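Local coordinates for esterase A (Caulobacter crescentus, PDB 5GKV), which probably hydrolyses ester substrates as a serine hydrolase of the family shared by beta-lactamases and penicillin-binding proteins, at residues Thr76-Thr82 / Pro262-Ala268; His128-Gly134 / Gly168-Tyr174; Ala300-Leu305 / Trp318-Arg324. All coordinates share one frame; numbering follows the deposited sequence. Where two conformers were deposited one is given.

Contact 1 of 3, residues Thr76-Thr82 / Pro262-Ala268; sequences TALFSTT and PSANGHA
Thr76-Ala77 and His267-Ala268 pair as antiparallel strands, and beyond them the two segments stay in contact as far as Thr82 and Pro262. Among the backbone bonds, Thr76 and Ala268 form a hydrogen-bonded pair: Ala268 N donates to Thr76 O at 3.3 Å, and the return bond is weak. A water reinforces this end by linking Thr76 OG1 to Ala268 O. The shorter bond, Leu78 N to Gly266 O at 2.8 Å, carries the pairing past the last bridge.

CA-H...O contacts run along the ladder and continue beyond it, where Phe79 CA lies 3.0 Å from Ala264 O, and Ser80 CA 3.3 Å from Ser263 O.

One hydroxyl serves both segments. Thr82 OG1 stands beside its own backbone N (chi1 -49°) and faces back into the turn, donating to Phe79 O at 2.7 Å in the carbonyl plane. Phe79 O also accepts from Thr82 N, while Gly266 N gives Thr82 OG1 a weak bond of 3.1 Å. The methyl CG2 points instead at Pro262 O.

The His267 ring covers Ala77, whose CA lies 4.0 Å from the ring centroid and 26° off the normal, a CH-pi contact over the face. On the face that carries Ala268, Leu78 CD1 meets Ala268 CB at 3.6 Å, with Leu206 and Leu273 packing beside them.

Ser80-Thr81-Thr82-Lys83 fits the SxxK motif of this family, which makes Ser80 the probable nucleophile; its OG is hydrogen-bonded to Ser341 O, and the residue was modelled in two conformers. Lys83 NZ donates to Ser263 O, and Ser263 OG is bonded to Val172 O. The bonds therefore fix the turn mainly through main-chain atoms, consistent with a defined backbone path into the motif.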
ATOM      1  N   THR A  76      -7.852   9.684  -4.425  1.00 12.56           N
ATOM      2  CA  THR A  76      -7.189  10.051  -3.172  1.00 14.72           C
ATOM      3  C   THR A  76      -5.794   9.452  -3.146  1.00 13.61           C
ATOM      4  O   THR A  76      -5.584   8.320  -3.595  1.00 12.96           O
ATOM      5  CB  THR A  76      -7.976   9.580  -1.914  1.00 15.07           C
ATOM      6  OG1 THR A  76      -9.335  10.032  -1.996  1.00 14.40           O
ATOM      7  CG2 THR A  76      -7.384  10.164  -0.635  1.00 15.26           C
ATOM      8  N   ALA A  77      -4.843  10.204  -2.605  1.00 14.39           N
ATOM      9  CA  ALA A  77      -3.526   9.642  -2.315  1.00 16.33           C
ATOM     10  C   ALA A  77      -3.633   8.449  -1.363  1.00 13.75           C
ATOM     11  O   ALA A  77      -4.284   8.526  -0.325  1.00 15.41           O
ATOM     12  CB  ALA A  77      -2.627  10.723  -1.709  1.00 17.10           C
ATOM     13  N   LEU A  78      -2.953   7.350  -1.707  1.00 13.63           N
ATOM     14  CA  LEU A  78      -3.049   6.104  -0.955  1.00 15.32           C
ATOM     15  C   LEU A  78      -1.944   5.933   0.079  1.00 14.21           C
ATOM     16  O   LEU A  78      -2.064   5.068   0.953  1.00 14.44           O
ATOM     17  CB  LEU A  78      -3.004   4.899  -1.915  1.00 15.61           C
ATOM     18  CG  LEU A  78      -4.071   4.859  -3.008  1.00 15.52           C
ATOM     19  CD1 LEU A  78      -3.846   3.629  -3.944  1.00 12.52           C
ATOM     20  CD2 LEU A  78      -5.502   4.867  -2.406  1.00 12.71           C
ATOM     21  N   PHE A  79      -0.880   6.727  -0.008  1.00 15.88           N
ATOM     22  CA  PHE A  79       0.330   6.582   0.805  1.00 16.48           C
ATOM     23  C   PHE A  79       0.736   5.109   0.783  1.00 16.34           C
ATOM     24  O   PHE A  79       0.739   4.511  -0.302  1.00 16.87           O
ATOM     25  CB  PHE A  79       0.093   7.204   2.180  1.00 18.58           C
ATOM     26  CG  PHE A  79      -0.148   8.679   2.097  1.00 19.98           C
ATOM     27  CD1 PHE A  79       0.916   9.545   1.882  1.00 21.73           C
ATOM     28  CD2 PHE A  79      -1.432   9.195   2.145  1.00 20.68           C
ATOM     29  CE1 PHE A  79       0.702  10.909   1.749  1.00 25.69           C
ATOM     30  CE2 PHE A  79      -1.653  10.553   2.020  1.00 20.64           C
ATOM     31  CZ  PHE A  79      -0.590  11.409   1.820  1.00 21.86           C
ATOM     32  N   SER A  80       1.047   4.493   1.926  1.00 15.87           N
ATOM     33  CA  SER A  80       1.663   3.172   1.901  0.52 16.92           C
ATOM     34  C   SER A  80       0.696   2.068   1.505  1.00 13.36           C
ATOM     35  O   SER A  80       1.139   0.939   1.301  1.00 14.66           O
ATOM     36  CB  SER A  80       2.312   2.860   3.256  0.52 17.57           C
ATOM     37  OG  SER A  80       1.501   3.260   4.348  0.52 18.09           O
ATOM     38  N   THR A  81      -0.606   2.355   1.361  1.00 14.02           N
ATOM     39  CA  THR A  81      -1.454   1.341   0.744  1.00 15.33           C
ATOM     40  C   THR A  81      -0.936   1.007  -0.654  1.00 13.75           C
ATOM     41  O   THR A  81      -1.060  -0.133  -1.118  1.00 14.92           O
ATOM     42  CB  THR A  81      -2.921   1.805   0.716  1.00 14.26           C
ATOM     43  OG1 THR A  81      -3.364   1.974   2.065  1.00 15.42           O
ATOM     44  CG2 THR A  81      -3.820   0.749   0.032  1.00 12.08           C
ATOM     45  N   THR A  82      -0.256   1.964  -1.297  1.00 14.05           N
ATOM     46  CA  THR A  82       0.403   1.709  -2.581  1.00 13.11           C
ATOM     47  C   THR A  82       1.354   0.508  -2.544  1.00 15.35           C
ATOM     48  O   THR A  82       1.533  -0.169  -3.558  1.00 13.07           O
ATOM     49  CB  THR A  82       1.173   2.966  -3.008  1.00 18.08           C
ATOM     50  OG1 THR A  82       0.303   4.107  -2.899  1.00 16.20           O
ATOM     51  CG2 THR A  82       1.697   2.841  -4.431  1.00 19.12           C
ATOM     52  N   PRO A 262       6.392   4.339  -5.621  1.00 24.25           N
ATOM     53  CA  PRO A 262       5.560   3.147  -5.365  1.00 25.03           C
ATOM     54  C   PRO A 262       5.426   2.773  -3.888  1.00 24.67           C
ATOM     55  O   PRO A 262       4.697   1.825  -3.566  1.00 21.24           O
ATOM     56  CB  PRO A 262       6.287   2.045  -6.163  1.00 23.94           C
ATOM     57  CG  PRO A 262       7.043   2.792  -7.240  1.00 21.66           C
ATOM     58  CD  PRO A 262       7.510   4.047  -6.533  1.00 23.22           C
ATOM     59  N   SER A 263       6.099   3.469  -2.978  1.00 20.80           N
ATOM     60  CA  SER A 263       5.844   3.278  -1.560  1.00 22.74           C
ATOM     61  C   SER A 263       4.768   4.208  -1.010  1.00 21.21           C
ATOM     62  O   SER A 263       4.345   4.010   0.134  1.00 23.27           O
ATOM     63  CB  SER A 263       7.136   3.483  -0.759  1.00 20.24           C
ATOM     64  OG  SER A 263       7.805   4.667  -1.174  1.00 25.93           O
ATOM     65  N   ALA A 264       4.324   5.224  -1.774  1.00 23.29           N
ATOM     66  CA  ALA A 264       3.584   6.317  -1.141  1.00 25.96           C
ATOM     67  C   ALA A 264       2.659   7.173  -2.014  1.00 21.40           C
ATOM     68  O   ALA A 264       1.834   7.898  -1.456  1.00 26.34           O
ATOM     69  CB  ALA A 264       4.565   7.274  -0.455  1.00 26.44           C
ATOM     70  N   ASN A 265       2.789   7.190  -3.342  1.00 22.42           N
ATOM     71  CA  ASN A 265       2.046   8.205  -4.094  1.00 21.37           C
ATOM     72  C   ASN A 265       1.088   7.613  -5.121  1.00 20.78           C
ATOM     73  O   ASN A 265       0.709   8.298  -6.080  1.00 23.40           O
ATOM     74  CB  ASN A 265       2.992   9.215  -4.760  1.00 23.89           C
ATOM     75  CG  ASN A 265       3.540   8.730  -6.083  1.00 24.42           C
ATOM     76  OD1 ASN A 265       3.748   7.529  -6.289  1.00 24.59           O
ATOM     77  ND2 ASN A 265       3.787   9.671  -6.997  1.00 27.32           N
ATOM     78  N   GLY A 266       0.658   6.372  -4.941  1.00 19.05           N
ATOM     79  CA  GLY A 266      -0.471   5.893  -5.716  1.00 17.58           C
ATOM     80  C   GLY A 266      -1.721   6.711  -5.438  1.00 16.30           C
ATOM     81  O   GLY A 266      -1.900   7.278  -4.353  1.00 17.62           O
ATOM     82  N   HIS A 267      -2.593   6.775  -6.442  1.00 14.02           N
ATOM     83  CA  HIS A 267      -3.906   7.405  -6.341  1.00 15.78           C
ATOM     84  C   HIS A 267      -4.963   6.451  -6.876  1.00 18.01           C
ATOM     85  O   HIS A 267      -4.787   5.877  -7.961  1.00 14.07           O
ATOM     86  CB  HIS A 267      -3.952   8.718  -7.135  1.00 15.67           C
ATOM     87  CG  HIS A 267      -3.185   9.831  -6.494  1.00 20.31           C
ATOM     88  ND1 HIS A 267      -1.809   9.913  -6.560  1.00 23.16           N
ATOM     89  CD2 HIS A 267      -3.593  10.898  -5.766  1.00 18.57           C
ATOM     90  CE1 HIS A 267      -1.405  10.984  -5.897  1.00 23.27           C
ATOM     91  NE2 HIS A 267      -2.466  11.601  -5.409  1.00 20.37           N
ATOM     92  N   ALA A 268      -6.077   6.313  -6.153  1.00 16.39           N
ATOM     93  CA  ALA A 268      -7.081   5.339  -6.570  1.00 13.38           C
ATOM     94  C   ALA A 268      -8.418   5.661  -5.922  1.00 14.20           C
ATOM     95  O   ALA A 268      -8.508   6.475  -5.002  1.00 17.14           O
ATOM     96  CB  ALA A 268      -6.671   3.912  -6.212  1.00 12.45           C
TER
HETATM   97  O   HOH W   1     -10.479   7.955  -3.755  1.00 14.56           O

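Contact 2 of 3, residues His128-Gly134 / Gly168-Tyr174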
ATOM      1  N   HIS A 128      11.291  -5.875   4.409  1.00 13.68           N
ATOM      2  CA  HIS A 128      11.845  -4.849   5.280  1.00 16.62           C
ATOM      3  C   HIS A 128      12.980  -5.390   6.140  1.00 18.36           C
ATOM      4  O   HIS A 128      13.187  -4.940   7.264  1.00 17.09           O
ATOM      5  CB  HIS A 128      10.725  -4.200   6.128  1.00 13.17           C
ATOM      6  CG  HIS A 128       9.592  -3.694   5.276  1.00 17.93           C
ATOM      7  ND1 HIS A 128       9.643  -2.481   4.614  1.00 17.90           N
ATOM      8  CD2 HIS A 128       8.427  -4.277   4.900  1.00 16.22           C
ATOM      9  CE1 HIS A 128       8.543  -2.323   3.893  1.00 14.86           C
ATOM     10  NE2 HIS A 128       7.787  -3.398   4.047  1.00 15.52           N
ATOM     11  N   GLN A 129      13.743  -6.341   5.597  1.00 17.52           N
ATOM     12  CA  GLN A 129      14.858  -6.934   6.321  1.00 20.04           C
ATOM     13  C   GLN A 129      16.207  -6.334   5.959  1.00 21.18           C
ATOM     14  O   GLN A 129      17.180  -6.565   6.691  1.00 22.52           O
ATOM     15  CB  GLN A 129      14.906  -8.439   6.063  1.00 19.49           C
ATOM     16  CG  GLN A 129      13.713  -9.180   6.586  1.00 20.73           C
ATOM     17  CD  GLN A 129      13.913 -10.664   6.453  1.00 22.91           C
ATOM     18  OE1 GLN A 129      14.797 -11.230   7.098  1.00 23.92           O
ATOM     19  NE2 GLN A 129      13.120 -11.305   5.604  1.00 17.75           N
ATOM     20  N   ALA A 130      16.297  -5.582   4.856  1.00 21.23           N
ATOM     21  CA  ALA A 130      17.588  -5.194   4.295  1.00 20.45           C
ATOM     22  C   ALA A 130      18.227  -3.992   4.988  1.00 21.47           C
ATOM     23  O   ALA A 130      19.277  -3.533   4.532  1.00 16.74           O
ATOM     24  CB  ALA A 130      17.453  -4.901   2.797  1.00 16.17           C
ATOM     25  N   GLY A 131      17.622  -3.454   6.047  1.00 18.58           N
ATOM     26  CA  GLY A 131      18.302  -2.453   6.842  1.00 19.11           C
ATOM     27  C   GLY A 131      18.396  -1.076   6.238  1.00 18.92           C
ATOM     28  O   GLY A 131      19.219  -0.277   6.687  1.00 17.93           O
ATOM     29  N   LEU A 132      17.557  -0.755   5.253  1.00 16.79           N
ATOM     30  CA  LEU A 132      17.618   0.529   4.561  1.00 15.79           C
ATOM     31  C   LEU A 132      16.373   1.371   4.853  1.00 19.97           C
ATOM     32  O   LEU A 132      15.860   2.075   3.975  1.00 16.82           O
ATOM     33  CB  LEU A 132      17.790   0.308   3.060  1.00 14.74           C
ATOM     34  CG  LEU A 132      18.899  -0.684   2.673  1.00 17.44           C
ATOM     35  CD1 LEU A 132      18.955  -0.900   1.146  1.00 18.68           C
ATOM     36  CD2 LEU A 132      20.276  -0.239   3.203  1.00 18.40           C
ATOM     37  N   SER A 133      15.908   1.331   6.113  1.00 18.19           N
ATOM     38  CA  SER A 133      14.611   1.906   6.484  1.00 19.01           C
ATOM     39  C   SER A 133      14.526   3.397   6.164  1.00 18.77           C
ATOM     40  O   SER A 133      13.450   3.903   5.825  1.00 16.98           O
ATOM     41  CB  SER A 133      14.357   1.654   7.973  1.00 20.41           C
ATOM     42  OG  SER A 133      14.490   0.266   8.263  1.00 18.32           O
ATOM     43  N   GLY A 134      15.638   4.105   6.267  1.00 19.24           N
ATOM     44  CA  GLY A 134      15.749   5.491   5.851  1.00 19.08           C
ATOM     45  C   GLY A 134      17.223   5.819   5.752  1.00 23.21           C
ATOM     46  O   GLY A 134      18.084   4.998   6.079  1.00 21.40           O
ATOM     47  N   GLY A 168      12.375  -3.884   9.872  1.00 16.80           N
ATOM     48  CA  GLY A 168      12.368  -2.466  10.174  1.00 18.25           C
ATOM     49  C   GLY A 168      11.749  -1.720   9.010  1.00 17.13           C
ATOM     50  O   GLY A 168      12.423  -1.392   8.029  1.00 16.44           O
ATOM     51  N   TYR A 169      10.453  -1.476   9.121  1.00 17.34           N
ATOM     52  CA  TYR A 169       9.652  -0.961   8.017  1.00 17.85           C
ATOM     53  C   TYR A 169      10.331   0.206   7.308  1.00 16.10           C
ATOM     54  O   TYR A 169      10.810   1.143   7.948  1.00 18.76           O
ATOM     55  CB  TYR A 169       8.299  -0.537   8.575  1.00 16.31           C
ATOM     56  CG  TYR A 169       7.341   0.045   7.557  1.00 17.66           C
ATOM     57  CD1 TYR A 169       6.801  -0.750   6.552  1.00 18.51           C
ATOM     58  CD2 TYR A 169       6.930   1.374   7.642  1.00 20.29           C
ATOM     59  CE1 TYR A 169       5.886  -0.218   5.627  1.00 19.38           C
ATOM     60  CE2 TYR A 169       6.015   1.906   6.738  1.00 21.29           C
ATOM     61  CZ  TYR A 169       5.508   1.106   5.738  1.00 19.59           C
ATOM     62  OH  TYR A 169       4.610   1.645   4.859  1.00 18.38           O
ATOM     63  N   HIS A 170      10.399   0.121   5.975  1.00 17.10           N
ATOM     64  CA  HIS A 170      10.974   1.120   5.083  1.00 16.87           C
ATOM     65  C   HIS A 170       9.845   1.977   4.507  1.00 19.14           C
ATOM     66  O   HIS A 170       9.306   1.620   3.451  1.00 17.74           O
ATOM     67  CB  HIS A 170      11.711   0.459   3.912  1.00 15.58           C
ATOM     68  CG  HIS A 170      12.912  -0.367   4.287  1.00 15.93           C
ATOM     69  ND1 HIS A 170      12.962  -1.174   5.405  1.00 17.56           N
ATOM     70  CD2 HIS A 170      14.091  -0.547   3.643  1.00 15.69           C
ATOM     71  CE1 HIS A 170      14.130  -1.795   5.445  1.00 16.33           C
ATOM     72  NE2 HIS A 170      14.830  -1.435   4.384  1.00 18.02           N
ATOM     73  N   PRO A 171       9.451   3.094   5.132  1.00 19.00           N
ATOM     74  CA  PRO A 171       8.222   3.774   4.666  1.00 17.13           C
ATOM     75  C   PRO A 171       8.346   4.412   3.285  1.00 18.19           C
ATOM     76  O   PRO A 171       7.355   4.442   2.549  1.00 20.76           O
ATOM     77  CB  PRO A 171       7.957   4.823   5.756  1.00 18.30           C
ATOM     78  CG  PRO A 171       9.285   5.076   6.376  1.00 21.05           C
ATOM     79  CD  PRO A 171      10.028   3.753   6.317  1.00 16.59           C
ATOM     80  N   VAL A 172       9.509   4.928   2.909  1.00 17.67           N
ATOM     81  CA  VAL A 172       9.706   5.565   1.611  1.00 18.31           C
ATOM     82  C   VAL A 172      10.654   4.758   0.726  1.00 19.76           C
ATOM     83  O   VAL A 172      10.377   4.526  -0.453  1.00 18.65           O
ATOM     84  CB  VAL A 172      10.208   7.016   1.782  1.00 19.16           C
ATOM     85  CG1 VAL A 172      10.259   7.714   0.429  1.00 22.86           C
ATOM     86  CG2 VAL A 172       9.332   7.782   2.788  1.00 18.73           C
ATOM     87  N   THR A 173      11.780   4.316   1.287  1.00 16.55           N
ATOM     88  CA  THR A 173      12.817   3.660   0.496  1.00 18.57           C
ATOM     89  C   THR A 173      12.328   2.377  -0.166  1.00 16.71           C
ATOM     90  O   THR A 173      12.845   2.001  -1.225  1.00 19.98           O
ATOM     91  CB  THR A 173      14.033   3.361   1.379  1.00 13.70           C
ATOM     92  OG1 THR A 173      13.611   2.574   2.503  1.00 18.13           O
ATOM     93  CG2 THR A 173      14.645   4.674   1.882  1.00 16.67           C
ATOM     94  N   TYR A 174      11.345   1.694   0.437  1.00 16.82           N
ATOM     95  CA  TYR A 174      10.815   0.461  -0.146  1.00 17.86           C
ATOM     96  C   TYR A 174      10.374   0.657  -1.586  1.00 17.34           C
ATOM     97  O   TYR A 174      10.533  -0.245  -2.412  1.00 18.58           O
ATOM     98  CB  TYR A 174       9.642  -0.049   0.690  1.00 17.05           C
ATOM     99  CG  TYR A 174       8.704  -1.088   0.068  1.00 16.53           C
ATOM    100  CD1 TYR A 174       7.684  -0.703  -0.798  1.00 17.45           C
ATOM    101  CD2 TYR A 174       8.778  -2.439   0.431  1.00 18.47           C
ATOM    102  CE1 TYR A 174       6.793  -1.626  -1.328  1.00 17.63           C
ATOM    103  CE2 TYR A 174       7.886  -3.378  -0.097  1.00 16.55           C
ATOM    104  CZ  TYR A 174       6.881  -2.952  -0.969  1.00 20.97           C
ATOM    105  OH  TYR A 174       5.965  -3.851  -1.516  1.00 21.27           O
TER
HETATM  106  O   HOH W   2      12.126   5.402   4.026  1.00 16.10           O
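Gly168 N donates almost straight (174°) to His128 O at 2.9 Å, which brings the loop ahead of helix 173-186 against the end of helix 122-126. That helix closes in a Schellman motif with His128, at positive phi, as its C-prime residue. Tyr169-His170-Pro171 occupies the place expected for the family's tyrosine motif, and Tyr169 OH is hydrogen-bonded to Lys83 NZ.

The side chains of His128, Tyr169, His170 and Tyr174 form an aromatic cluster. His128 ND1 accepts from His170 N at 3.0 Å, although the donor stands 37° out of the imidazole plane. Tyr169 CD1 sits over one face of the same ring, near its rim, 3.5 Å from His128 CE1. The Tyr174 ring runs nearly parallel to it (planes 18° apart) but is slid aside, and barely overlaps.

On the other imidazole the contact is with backbone. Ser133 CA lies 3.6 Å from the centroid of the His170 ring, close to the normal, in a CH-pi contact. A water links Ser133 O to Val172 N. Two hydroxyls clamp the loops. Thr173 OG1 donates to Leu132 O at 2.7 Å, and Ser133 OG reaches Gly168 O at 2.7 Å from above the carbonyl plane rather than along a lone pair; His170 ND1 adds a weak bond to that oxygen.

Contact 3 of 3, residues Ala300-Leu305 / Trp318-Arg324; sequences ATAERL and WGAGFMR
Arg304 lays its guanidinium over Ala320, whose CB stands 3.7 Å above the plane and over its centre. The two backbones are joined by three hydrogen bonds. Ala320 N donates to Ala300 O at 2.9 Å. Arg304 N reaches Trp318 O at 2.7 Å, and Trp318 N in turn bonds Leu305 O. Apolar contacts flank them: the Leu305 and Trp318 side chains lie side by side, CD2 against CB, and Phe322 presents CE2 to Ala300 CB at 4.1 Å and CD2 to Thr301 CG2.

Leu305 and Trp318 form an antiparallel hydrogen-bonded pair, and Ala320 is the centre of an inverse gamma turn. The chain thus passes from that pair to edge strand 323-324 of the large antiparallel sheet while gripping the C-terminal end of helix 294-301.

Further out, with the Arg304 chain bent at chi2 (48°), NH1 comes back to Ala302 O at 2.8 Å and also bonds Ala299 O; Glu123 takes its NE in a salt bridge and Tyr101 adds a cation-pi contact. Arg324 crosses Glu303 at about a right angle in a long salt bridge, OE2 to NH1 3.8 Å. Ser317 OG is hydrogen-bonded to both ends of that pair, and Glu326 gives Arg324 a second carboxylate.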
ATOM      1  N   ALA A 300       4.018 -15.155  -2.970  1.00 22.48           N
ATOM      2  CA  ALA A 300       4.155 -13.754  -2.573  1.00 22.56           C
ATOM      3  C   ALA A 300       3.687 -13.503  -1.147  1.00 16.17           C
ATOM      4  O   ALA A 300       4.191 -12.588  -0.488  1.00 22.24           O
ATOM      5  CB  ALA A 300       3.364 -12.845  -3.511  1.00 17.97           C
ATOM      6  N   THR A 301       2.707 -14.253  -0.658  1.00 14.56           N
ATOM      7  CA  THR A 301       2.127 -13.882   0.624  1.00 20.65           C
ATOM      8  C   THR A 301       2.635 -14.726   1.785  1.00 22.93           C
ATOM      9  O   THR A 301       2.288 -14.428   2.935  1.00 20.19           O
ATOM     10  CB  THR A 301       0.592 -13.962   0.564  1.00 21.73           C
ATOM     11  OG1 THR A 301       0.184 -15.299   0.230  1.00 24.91           O
ATOM     12  CG2 THR A 301       0.056 -13.004  -0.484  1.00 19.71           C
ATOM     13  N   ALA A 302       3.440 -15.760   1.523  1.00 22.76           N
ATOM     14  CA  ALA A 302       3.947 -16.591   2.613  1.00 22.39           C
ATOM     15  C   ALA A 302       4.744 -15.752   3.599  1.00 20.25           C
ATOM     16  O   ALA A 302       5.471 -14.831   3.215  1.00 21.52           O
ATOM     17  CB  ALA A 302       4.828 -17.719   2.071  1.00 25.52           C
ATOM     18  N   GLU A 303       4.596 -16.072   4.881  1.00 18.76           N
ATOM     19  CA  GLU A 303       5.322 -15.364   5.924  1.00 21.83           C
ATOM     20  C   GLU A 303       6.825 -15.490   5.723  1.00 23.25           C
ATOM     21  O   GLU A 303       7.364 -16.598   5.680  1.00 19.83           O
ATOM     22  CB  GLU A 303       4.945 -15.905   7.299  1.00 21.24           C
ATOM     23  CG  GLU A 303       5.648 -15.163   8.419  1.00 24.17           C
ATOM     24  CD  GLU A 303       5.204 -15.639   9.787  1.00 28.04           C
ATOM     25  OE1 GLU A 303       5.810 -16.597  10.301  1.00 28.55           O
ATOM     26  OE2 GLU A 303       4.243 -15.061  10.336  1.00 25.65           O
ATOM     27  N   ARG A 304       7.495 -14.350   5.616  1.00 19.82           N
ATOM     28  CA  ARG A 304       8.949 -14.296   5.613  1.00 23.69           C
ATOM     29  C   ARG A 304       9.505 -14.226   7.025  1.00 30.31           C
ATOM     30  O   ARG A 304      10.471 -14.933   7.353  1.00 23.20           O
ATOM     31  CB  ARG A 304       9.425 -13.088   4.802  1.00 20.91           C
ATOM     32  CG  ARG A 304       9.733 -13.393   3.337  1.00 25.93           C
ATOM     33  CD  ARG A 304       8.624 -14.183   2.688  1.00 25.75           C
ATOM     34  NE  ARG A 304       8.896 -14.500   1.286  1.00 24.12           N
ATOM     35  CZ  ARG A 304       7.953 -14.706   0.374  1.00 23.93           C
ATOM     36  NH1 ARG A 304       6.657 -14.612   0.708  1.00 20.07           N
ATOM     37  NH2 ARG A 304       8.305 -15.005  -0.875  1.00 19.37           N
ATOM     38  N   LEU A 305       8.911 -13.382   7.865  1.00 26.94           N
ATOM     39  CA  LEU A 305       9.284 -13.303   9.269  1.00 24.38           C
ATOM     40  C   LEU A 305       8.169 -12.601  10.028  1.00 29.90           C
ATOM     41  O   LEU A 305       7.305 -11.940   9.437  1.00 24.90           O
ATOM     42  CB  LEU A 305      10.609 -12.575   9.473  1.00 25.24           C
ATOM     43  CG  LEU A 305      10.614 -11.054   9.476  1.00 24.11           C
ATOM     44  CD1 LEU A 305      11.957 -10.567  10.043  1.00 23.93           C
ATOM     45  CD2 LEU A 305      10.350 -10.487   8.081  1.00 29.07           C
ATOM     46  N   TRP A 318       5.225 -10.330   7.973  1.00 17.99           N
ATOM     47  CA  TRP A 318       5.464  -9.820   6.624  1.00 18.58           C
ATOM     48  C   TRP A 318       5.524 -10.961   5.618  1.00 18.78           C
ATOM     49  O   TRP A 318       6.255 -11.937   5.832  1.00 19.99           O
ATOM     50  CB  TRP A 318       6.782  -9.046   6.555  1.00 20.27           C
ATOM     51  CG  TRP A 318       6.775  -7.687   7.186  1.00 19.51           C
ATOM     52  CD1 TRP A 318       7.457  -7.298   8.306  1.00 18.63           C
ATOM     53  CD2 TRP A 318       6.085  -6.526   6.705  1.00 15.96           C
ATOM     54  NE1 TRP A 318       7.222  -5.969   8.558  1.00 20.18           N
ATOM     55  CE2 TRP A 318       6.382  -5.472   7.588  1.00 18.71           C
ATOM     56  CE3 TRP A 318       5.239  -6.279   5.607  1.00 16.95           C
ATOM     57  CZ2 TRP A 318       5.858  -4.188   7.423  1.00 19.39           C
ATOM     58  CZ3 TRP A 318       4.717  -5.006   5.443  1.00 17.23           C
ATOM     59  CH2 TRP A 318       5.031  -3.973   6.343  1.00 20.04           C
ATOM     60  N   GLY A 319       4.771 -10.822   4.524  1.00 15.90           N
ATOM     61  CA  GLY A 319       5.045 -11.516   3.285  1.00 18.65           C
ATOM     62  C   GLY A 319       6.039 -10.731   2.450  1.00 17.94           C
ATOM     63  O   GLY A 319       6.782  -9.885   2.952  1.00 16.47           O
ATOM     64  N   ALA A 320       6.039 -11.003   1.143  1.00 18.00           N
ATOM     65  CA  ALA A 320       6.954 -10.318   0.220  1.00 17.51           C
ATOM     66  C   ALA A 320       6.360  -8.967  -0.198  1.00 20.19           C
ATOM     67  O   ALA A 320       5.932  -8.750  -1.339  1.00 17.96           O
ATOM     68  CB  ALA A 320       7.262 -11.202  -0.983  1.00 17.92           C
ATOM     69  N   GLY A 321       6.373  -8.033   0.758  1.00 16.75           N
ATOM     70  CA  GLY A 321       5.821  -6.705   0.591  1.00 13.72           C
ATOM     71  C   GLY A 321       4.397  -6.533   1.089  1.00 17.67           C
ATOM     72  O   GLY A 321       4.011  -5.413   1.446  1.00 19.08           O
ATOM     73  N   PHE A 322       3.615  -7.609   1.143  1.00 19.72           N
ATOM     74  CA  PHE A 322       2.284  -7.564   1.743  1.00 18.35           C
ATOM     75  C   PHE A 322       2.381  -7.702   3.265  1.00 18.10           C
ATOM     76  O   PHE A 322       3.190  -8.474   3.791  1.00 18.32           O
ATOM     77  CB  PHE A 322       1.395  -8.693   1.190  1.00 15.56           C
ATOM     78  CG  PHE A 322       1.095  -8.604  -0.287  1.00 16.75           C
ATOM     79  CD1 PHE A 322       0.220  -7.643  -0.776  1.00 14.94           C
ATOM     80  CD2 PHE A 322       1.648  -9.522  -1.184  1.00 19.35           C
ATOM     81  CE1 PHE A 322      -0.087  -7.577  -2.145  1.00 15.43           C
ATOM     82  CE2 PHE A 322       1.365  -9.453  -2.561  1.00 20.23           C
ATOM     83  CZ  PHE A 322       0.493  -8.478  -3.039  1.00 17.83           C
ATOM     84  N   MET A 323       1.542  -6.954   3.977  1.00 14.50           N
ATOM     85  CA  MET A 323       1.339  -7.206   5.394  1.00 16.57           C
ATOM     86  C   MET A 323       0.324  -8.333   5.542  1.00 20.26           C
ATOM     87  O   MET A 323      -0.770  -8.268   4.975  1.00 16.61           O
ATOM     88  CB  MET A 323       0.854  -5.941   6.105  1.00 15.77           C
ATOM     89  CG  MET A 323       0.775  -6.091   7.626  1.00 25.53           C
ATOM     90  SD  MET A 323       0.337  -4.562   8.490  1.00 26.67           S
ATOM     91  CE  MET A 323       0.552  -3.325   7.158  1.00 23.96           C
ATOM     92  N   ARG A 324       0.694  -9.380   6.268  1.00 17.08           N
ATOM     93  CA  ARG A 324      -0.279 -10.415   6.582  1.00 17.51           C
ATOM     94  C   ARG A 324      -1.137  -9.974   7.773  1.00 15.72           C
ATOM     95  O   ARG A 324      -0.806  -9.034   8.494  1.00 17.05           O
ATOM     96  CB  ARG A 324       0.437 -11.743   6.859  1.00 19.61           C
ATOM     97  CG  ARG A 324       1.364 -12.147   5.700  1.00 20.57           C
ATOM     98  CD  ARG A 324       2.076 -13.479   5.960  1.00 21.89           C
ATOM     99  NE  ARG A 324       1.140 -14.600   5.909  1.00 20.35           N
ATOM    100  CZ  ARG A 324       0.678 -15.243   6.974  1.00 22.59           C
ATOM    101  NH1 ARG A 324       1.072 -14.884   8.188  1.00 21.87           N
ATOM    102  NH2 ARG A 324      -0.178 -16.253   6.819  1.00 24.06           N
TER
HETATM  103  O   HOH W   3       0.155 -16.942   3.616  1.00 35.81           O

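Contact 2 is nested within the long chain excursion closed by contact 1, and contact 3 follows both. Contacts 1 and 2 have centres about 17 Å apart yet touch, Ser80 CB packing on Tyr169 OH. Helix 82-95 ties the set together: its Lys83 also bonds to Pro171 O, while its alanines pack against Tyr174, Phe322 and Ala300. The centres of contacts 2 and 3 are about 14 Å apart, and Trp318 bridges them by packing on His128 and Tyr169. Contacts 1 and 3, centres about 19 Å apart, come no nearer than about 7 Å between atoms. Contacts 1 and 2 thus carry the probable active-site motifs, with contact 3 adjoining them through Trp318 and helix 82-95.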